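Local coordinates for flagellar regulatory protein C (Vibrio cholerae, PDB 4QHS), which probably couples ATP hydrolysis in a heptameric AAA+ ring to activation of sigma-54-dependent transcription of flagellar genes, at residues M54-Y57 and I58-S62; D32-A35 and K36-A39. One frame throughout, in Å; residues are numbered along the deposited sequence.

From the N terminus, interaction 2 comes first: Asp32-Ala35 ends helix 23-35, and Lys36-Ala39 turns out of it toward strand 41-44. The chain then runs through that strand and the P-loop into helix 51-61, whose last two turns form interaction 1. Each contact joins adjoining segments, so neither encloses a long loop; they stand in series without nesting or crossing. Their centres nevertheless lie about 9 Å apart, because the two helices meet. Tyr57 OH is 2.5 Å from Asp32 OD1, a probable hydrogen bond, and Ala61 CB packs 3.7 Å from Ala35 CB. These two contacts join helix 51-61 to the C-terminal end of helix 23-35.

Interaction 1 (M54-Y57 and I58-S62); sequences MSRY and IHNAS
Ile58 meets Met54 one helical turn back through both backbone and side chain. Its N-H donates to Met54 O over 2.9 Å, and its CG1 comes within 3.3 Å of the same oxygen. That approach follows from chi1 of -74°, which sets CG1 beside the backbone N and anti to the carbonyl carbon; CD1 continues toward Met54, 4.5 Å from SD. On its other sides Ile58 is buried against Ala35, Val41 and Leu154, so it faces both helix 23-35 and the central sheet.

Tyr57 behaves differently. With CG anti to the backbone N (chi1 173°), CG lies beside the carbonyl carbon and CD1 comes 3.5 Å from Ile58 N; the ring packs on Leu28, and the hydroxyl is occupied by Asp32. Its carbonyl receives a weak bond from Ala61 N.

Arg56 O takes the Asn60 N-H at 3.1 Å. Asn60 ND2 is 3.0 Å from that oxygen too, but its angle is too poor for a hydrogen bond. The two side chains run alongside each other, guanidinium and amide planes 57° apart. At the end, Ser62 N and OG both reach His59 O from one face of its plane.

The i to i+4 bonding is that of an alpha-helix, here the helix that follows the P-loop in the AAA+ alpha/beta core, with the P-loop lysine, Lys51, at its start.

Interaction 2 (D32-A35 and K36-A39); sequences DKVA and KTDA
Thr37 grips Val34 O with two donors as the chain leaves helix 23-35. Its hydroxyl donates over 2.9 Å in the carbonyl plane, along a lone pair, whereas its backbone N, 2.6 Å from Val34 O, sits above that plane by 47°. The rotamer explains the pairing: at chi1 of 84°, OG1 lies between the backbone N and the carbonyl carbon, folded back over the helix end. CG2 then falls beside the backbone N and rests 3.6 Å from Val34 O and 3.8 Å from Lys33 O. The same OG1 accepts from Ala39 N at 3.1 Å, nearly straight at 170°, which closes an ST turn. Lys36 N donates a weak bond to Lys33 O, and its CB lies 3.8 Å from the same oxygen; CG lies anti to the carbonyl carbon.

Apolar contact accompanies the turn: Val34 CG1 approaches Ala39 CB to 4.4 Å, and Ile246 of a neighbouring subunit packs on both. Arg152 adds a further donor to Val34 O and also bonds Ala39 O.

Thr37 OG1 therefore acts as donor and acceptor at once, linking the carbonyl of Val34 to the N-H of Ala39. This pair of bonds fixes the hydroxyl's rotation, and the gathering of donors, including a guanidinium, would probably polarise the Val34 carbonyl.

Interaction 1 (M54-Y57 and I58-S62)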
ATOM      1  N   MET A  54     -26.188 -10.041  37.769  1.00 66.65           N
ATOM      2  CA  MET A  54     -26.646  -8.783  38.353  1.00 55.78           C
ATOM      3  C   MET A  54     -27.603  -8.064  37.403  1.00 57.61           C
ATOM      4  O   MET A  54     -28.617  -7.497  37.819  1.00 61.25           O
ATOM      5  CB  MET A  54     -25.447  -7.894  38.688  1.00 56.94           C
ATOM      6  CG  MET A  54     -25.684  -6.407  38.512  1.00 53.74           C
ATOM      7  SD  MET A  54     -26.034  -5.551  40.043  1.00 85.24           S
ATOM      8  CE  MET A  54     -24.609  -4.475  40.117  1.00 93.13           C
ATOM      9  N   SER A  55     -27.284  -8.116  36.118  1.00 45.41           N
ATOM     10  CA  SER A  55     -28.147  -7.561  35.085  1.00 48.50           C
ATOM     11  C   SER A  55     -29.459  -8.340  34.969  1.00 48.51           C
ATOM     12  O   SER A  55     -30.529  -7.767  34.736  1.00 42.19           O
ATOM     13  CB  SER A  55     -27.400  -7.558  33.753  1.00 48.71           C
ATOM     14  OG  SER A  55     -26.370  -8.530  33.788  1.00 55.75           O
ATOM     15  N   ARG A  56     -29.376  -9.654  35.125  1.00 51.17           N
ATOM     16  CA  ARG A  56     -30.571 -10.467  35.043  1.00 58.79           C
ATOM     17  C   ARG A  56     -31.407 -10.218  36.297  1.00 54.85           C
ATOM     18  O   ARG A  56     -32.639 -10.243  36.258  1.00 51.24           O
ATOM     19  CB  ARG A  56     -30.211 -11.944  34.883  1.00 77.95           C
ATOM     20  CG  ARG A  56     -31.320 -12.801  34.272  1.00 88.61           C
ATOM     21  CD  ARG A  56     -30.761 -14.068  33.624  1.00 98.59           C
ATOM     22  NE  ARG A  56     -29.791 -13.761  32.573  1.00100.29           N
ATOM     23  CZ  ARG A  56     -28.507 -14.107  32.611  1.00104.03           C
ATOM     24  NH1 ARG A  56     -28.033 -14.792  33.648  1.00107.81           N
ATOM     25  NH2 ARG A  56     -27.698 -13.775  31.610  1.00103.94           N
ATOM     26  N   TYR A  57     -30.723  -9.948  37.403  1.00 50.30           N
ATOM     27  CA  TYR A  57     -31.385  -9.582  38.646  1.00 44.65           C
ATOM     28  C   TYR A  57     -32.141  -8.270  38.466  1.00 48.42           C
ATOM     29  O   TYR A  57     -33.259  -8.103  38.942  1.00 46.92           O
ATOM     30  CB  TYR A  57     -30.359  -9.456  39.761  1.00 47.36           C
ATOM     31  CG  TYR A  57     -30.898  -8.929  41.059  1.00 51.84           C
ATOM     32  CD1 TYR A  57     -31.068  -7.565  41.267  1.00 51.09           C
ATOM     33  CD2 TYR A  57     -31.211  -9.793  42.094  1.00 52.20           C
ATOM     34  CE1 TYR A  57     -31.554  -7.085  42.464  1.00 53.82           C
ATOM     35  CE2 TYR A  57     -31.691  -9.318  43.299  1.00 59.68           C
ATOM     36  CZ  TYR A  57     -31.863  -7.964  43.477  1.00 57.77           C
ATOM     37  OH  TYR A  57     -32.345  -7.493  44.679  1.00 58.72           O
ATOM     38  N   ILE A  58     -31.515  -7.329  37.775  1.00 42.04           N
ATOM     39  CA  ILE A  58     -32.152  -6.046  37.563  1.00 45.16           C
ATOM     40  C   ILE A  58     -33.441  -6.228  36.747  1.00 49.77           C
ATOM     41  O   ILE A  58     -34.488  -5.677  37.098  1.00 53.96           O
ATOM     42  CB  ILE A  58     -31.190  -5.068  36.875  1.00 43.32           C
ATOM     43  CG1 ILE A  58     -30.153  -4.597  37.896  1.00 44.38           C
ATOM     44  CG2 ILE A  58     -31.960  -3.889  36.294  1.00 45.18           C
ATOM     45  CD1 ILE A  58     -29.072  -3.710  37.338  1.00 39.38           C
ATOM     46  N   HIS A  59     -33.359  -7.031  35.690  1.00 40.34           N
ATOM     47  CA  HIS A  59     -34.507  -7.328  34.831  1.00 43.86           C
ATOM     48  C   HIS A  59     -35.677  -7.858  35.639  1.00 45.43           C
ATOM     49  O   HIS A  59     -36.794  -7.370  35.518  1.00 46.63           O
ATOM     50  CB  HIS A  59     -34.123  -8.346  33.760  1.00 41.64           C
ATOM     51  CG  HIS A  59     -35.234  -8.688  32.826  1.00 45.59           C
ATOM     52  ND1 HIS A  59     -35.608  -7.863  31.786  1.00 47.78           N
ATOM     53  CD2 HIS A  59     -36.053  -9.767  32.767  1.00 44.43           C
ATOM     54  CE1 HIS A  59     -36.607  -8.421  31.124  1.00 48.05           C
ATOM     55  NE2 HIS A  59     -36.892  -9.579  31.694  1.00 48.94           N
ATOM     56  N   ASN A  60     -35.400  -8.848  36.480  1.00 45.17           N
ATOM     57  CA  ASN A  60     -36.439  -9.511  37.248  1.00 56.75           C
ATOM     58  C   ASN A  60     -37.010  -8.632  38.344  1.00 57.09           C
ATOM     59  O   ASN A  60     -38.121  -8.875  38.809  1.00 62.31           O
ATOM     60  CB  ASN A  60     -35.911 -10.820  37.850  1.00 62.24           C
ATOM     61  CG  ASN A  60     -35.453 -11.807  36.786  1.00 75.88           C
ATOM     62  OD1 ASN A  60     -36.068 -11.923  35.722  1.00 83.18           O
ATOM     63  ND2 ASN A  60     -34.367 -12.517  37.063  1.00 79.13           N
ATOM     64  N   ALA A  61     -36.269  -7.604  38.753  1.00 47.44           N
ATOM     65  CA  ALA A  61     -36.763  -6.727  39.813  1.00 52.24           C
ATOM     66  C   ALA A  61     -37.539  -5.557  39.220  1.00 54.02           C
ATOM     67  O   ALA A  61     -38.173  -4.787  39.931  1.00 56.51           O
ATOM     68  CB  ALA A  61     -35.619  -6.227  40.670  1.00 54.88           C
ATOM     69  N   SER A  62     -37.475  -5.429  37.903  1.00 44.10           N
ATOM     70  CA  SER A  62     -38.067  -4.299  37.212  1.00 38.33           C
ATOM     71  C   SER A  62     -39.452  -4.685  36.707  1.00 45.02           C
ATOM     72  O   SER A  62     -39.757  -5.863  36.581  1.00 46.99           O
ATOM     73  CB  SER A  62     -37.163  -3.865  36.045  1.00 38.46           C
ATOM     74  OG  SER A  62     -37.414  -4.657  34.911  1.00 43.89           O
TER

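Interaction 2 (D32-A35 and K36-A39)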
ATOM      1  N   ASP A  32     -31.656  -2.588  43.196  1.00 46.80           N
ATOM      2  CA  ASP A  32     -33.104  -2.604  43.421  1.00 51.89           C
ATOM      3  C   ASP A  32     -33.730  -1.243  43.124  1.00 47.00           C
ATOM      4  O   ASP A  32     -34.829  -1.161  42.563  1.00 45.21           O
ATOM      5  CB  ASP A  32     -33.434  -3.020  44.859  1.00 70.28           C
ATOM      6  CG  ASP A  32     -33.280  -4.514  45.091  1.00 83.51           C
ATOM      7  OD1 ASP A  32     -33.360  -5.283  44.110  1.00 86.34           O
ATOM      8  OD2 ASP A  32     -33.091  -4.917  46.262  1.00 87.18           O
ATOM      9  N   LYS A  33     -33.023  -0.195  43.479  1.00 41.90           N
ATOM     10  CA  LYS A  33     -33.470   1.132  43.160  1.00 51.46           C
ATOM     11  C   LYS A  33     -33.558   1.403  41.672  1.00 49.64           C
ATOM     12  O   LYS A  33     -34.598   1.798  41.227  1.00 58.74           O
ATOM     13  CB  LYS A  33     -32.622   2.187  43.846  1.00 50.99           C
ATOM     14  CG  LYS A  33     -33.205   2.709  45.109  1.00 46.30           C
ATOM     15  CD  LYS A  33     -32.218   3.504  45.896  1.00 44.46           C
ATOM     16  CE  LYS A  33     -32.845   4.171  47.079  1.00 36.29           C
ATOM     17  NZ  LYS A  33     -31.853   4.919  47.831  1.00 50.19           N
ATOM     18  N   VAL A  34     -32.492   1.210  40.906  1.00 38.79           N
ATOM     19  CA  VAL A  34     -32.576   1.470  39.456  1.00 44.58           C
ATOM     20  C   VAL A  34     -33.601   0.604  38.790  1.00 43.28           C
ATOM     21  O   VAL A  34     -34.298   1.051  37.873  1.00 41.17           O
ATOM     22  CB  VAL A  34     -31.287   1.186  38.630  1.00 46.29           C
ATOM     23  CG1 VAL A  34     -30.794   2.447  37.932  1.00 40.77           C
ATOM     24  CG2 VAL A  34     -30.243   0.446  39.415  1.00 33.25           C
ATOM     25  N   ALA A  35     -33.642  -0.650  39.230  1.00 39.09           N
ATOM     26  CA  ALA A  35     -34.446  -1.666  38.565  1.00 43.11           C
ATOM     27  C   ALA A  35     -35.880  -1.189  38.441  1.00 41.89           C
ATOM     28  O   ALA A  35     -36.496  -1.354  37.403  1.00 53.31           O
ATOM     29  CB  ALA A  35     -34.369  -2.992  39.308  1.00 37.65           C
ATOM     30  N   LYS A  36     -36.370  -0.548  39.473  1.00 41.82           N
ATOM     31  CA  LYS A  36     -37.709  -0.050  39.464  1.00 53.90           C
ATOM     32  C   LYS A  36     -37.940   1.021  38.422  1.00 51.40           C
ATOM     33  O   LYS A  36     -39.059   1.304  38.089  1.00 50.69           O
ATOM     34  CB  LYS A  36     -38.090   0.430  40.852  1.00 55.58           C
ATOM     35  CG  LYS A  36     -38.413  -0.698  41.782  1.00 72.90           C
ATOM     36  CD  LYS A  36     -37.595  -0.650  43.044  1.00 89.61           C
ATOM     37  CE  LYS A  36     -38.465  -0.646  44.295  1.00 99.12           C
ATOM     38  NZ  LYS A  36     -38.640   0.714  44.870  1.00 99.03           N
ATOM     39  N   THR A  37     -36.878   1.597  37.894  1.00 46.07           N
ATOM     40  CA  THR A  37     -36.999   2.594  36.844  1.00 41.58           C
ATOM     41  C   THR A  37     -36.633   2.080  35.463  1.00 47.21           C
ATOM     42  O   THR A  37     -36.374   0.929  35.288  1.00 49.68           O
ATOM     43  CB  THR A  37     -36.160   3.819  37.150  1.00 40.01           C
ATOM     44  OG1 THR A  37     -34.826   3.610  36.723  1.00 33.20           O
ATOM     45  CG2 THR A  37     -36.159   4.088  38.608  1.00 34.75           C
ATOM     46  N   ASP A  38     -36.621   2.969  34.488  1.00 43.56           N
ATOM     47  CA  ASP A  38     -36.310   2.623  33.125  1.00 37.40           C
ATOM     48  C   ASP A  38     -34.933   3.092  32.709  1.00 48.09           C
ATOM     49  O   ASP A  38     -34.571   3.001  31.570  1.00 45.78           O
ATOM     50  CB  ASP A  38     -37.331   3.236  32.179  1.00 49.81           C
ATOM     51  CG  ASP A  38     -38.363   2.245  31.703  1.00 68.23           C
ATOM     52  OD1 ASP A  38     -38.227   1.044  31.940  1.00 74.05           O
ATOM     53  OD2 ASP A  38     -39.333   2.671  31.081  1.00 73.46           O
ATOM     54  N   ALA A  39     -34.161   3.584  33.651  1.00 45.81           N
ATOM     55  CA  ALA A  39     -32.862   4.153  33.366  1.00 42.28           C
ATOM     56  C   ALA A  39     -31.845   3.159  32.849  1.00 43.05           C
ATOM     57  O   ALA A  39     -31.891   2.009  33.173  1.00 36.45           O
ATOM     58  CB  ALA A  39     -32.329   4.816  34.570  1.00 33.73           C
TER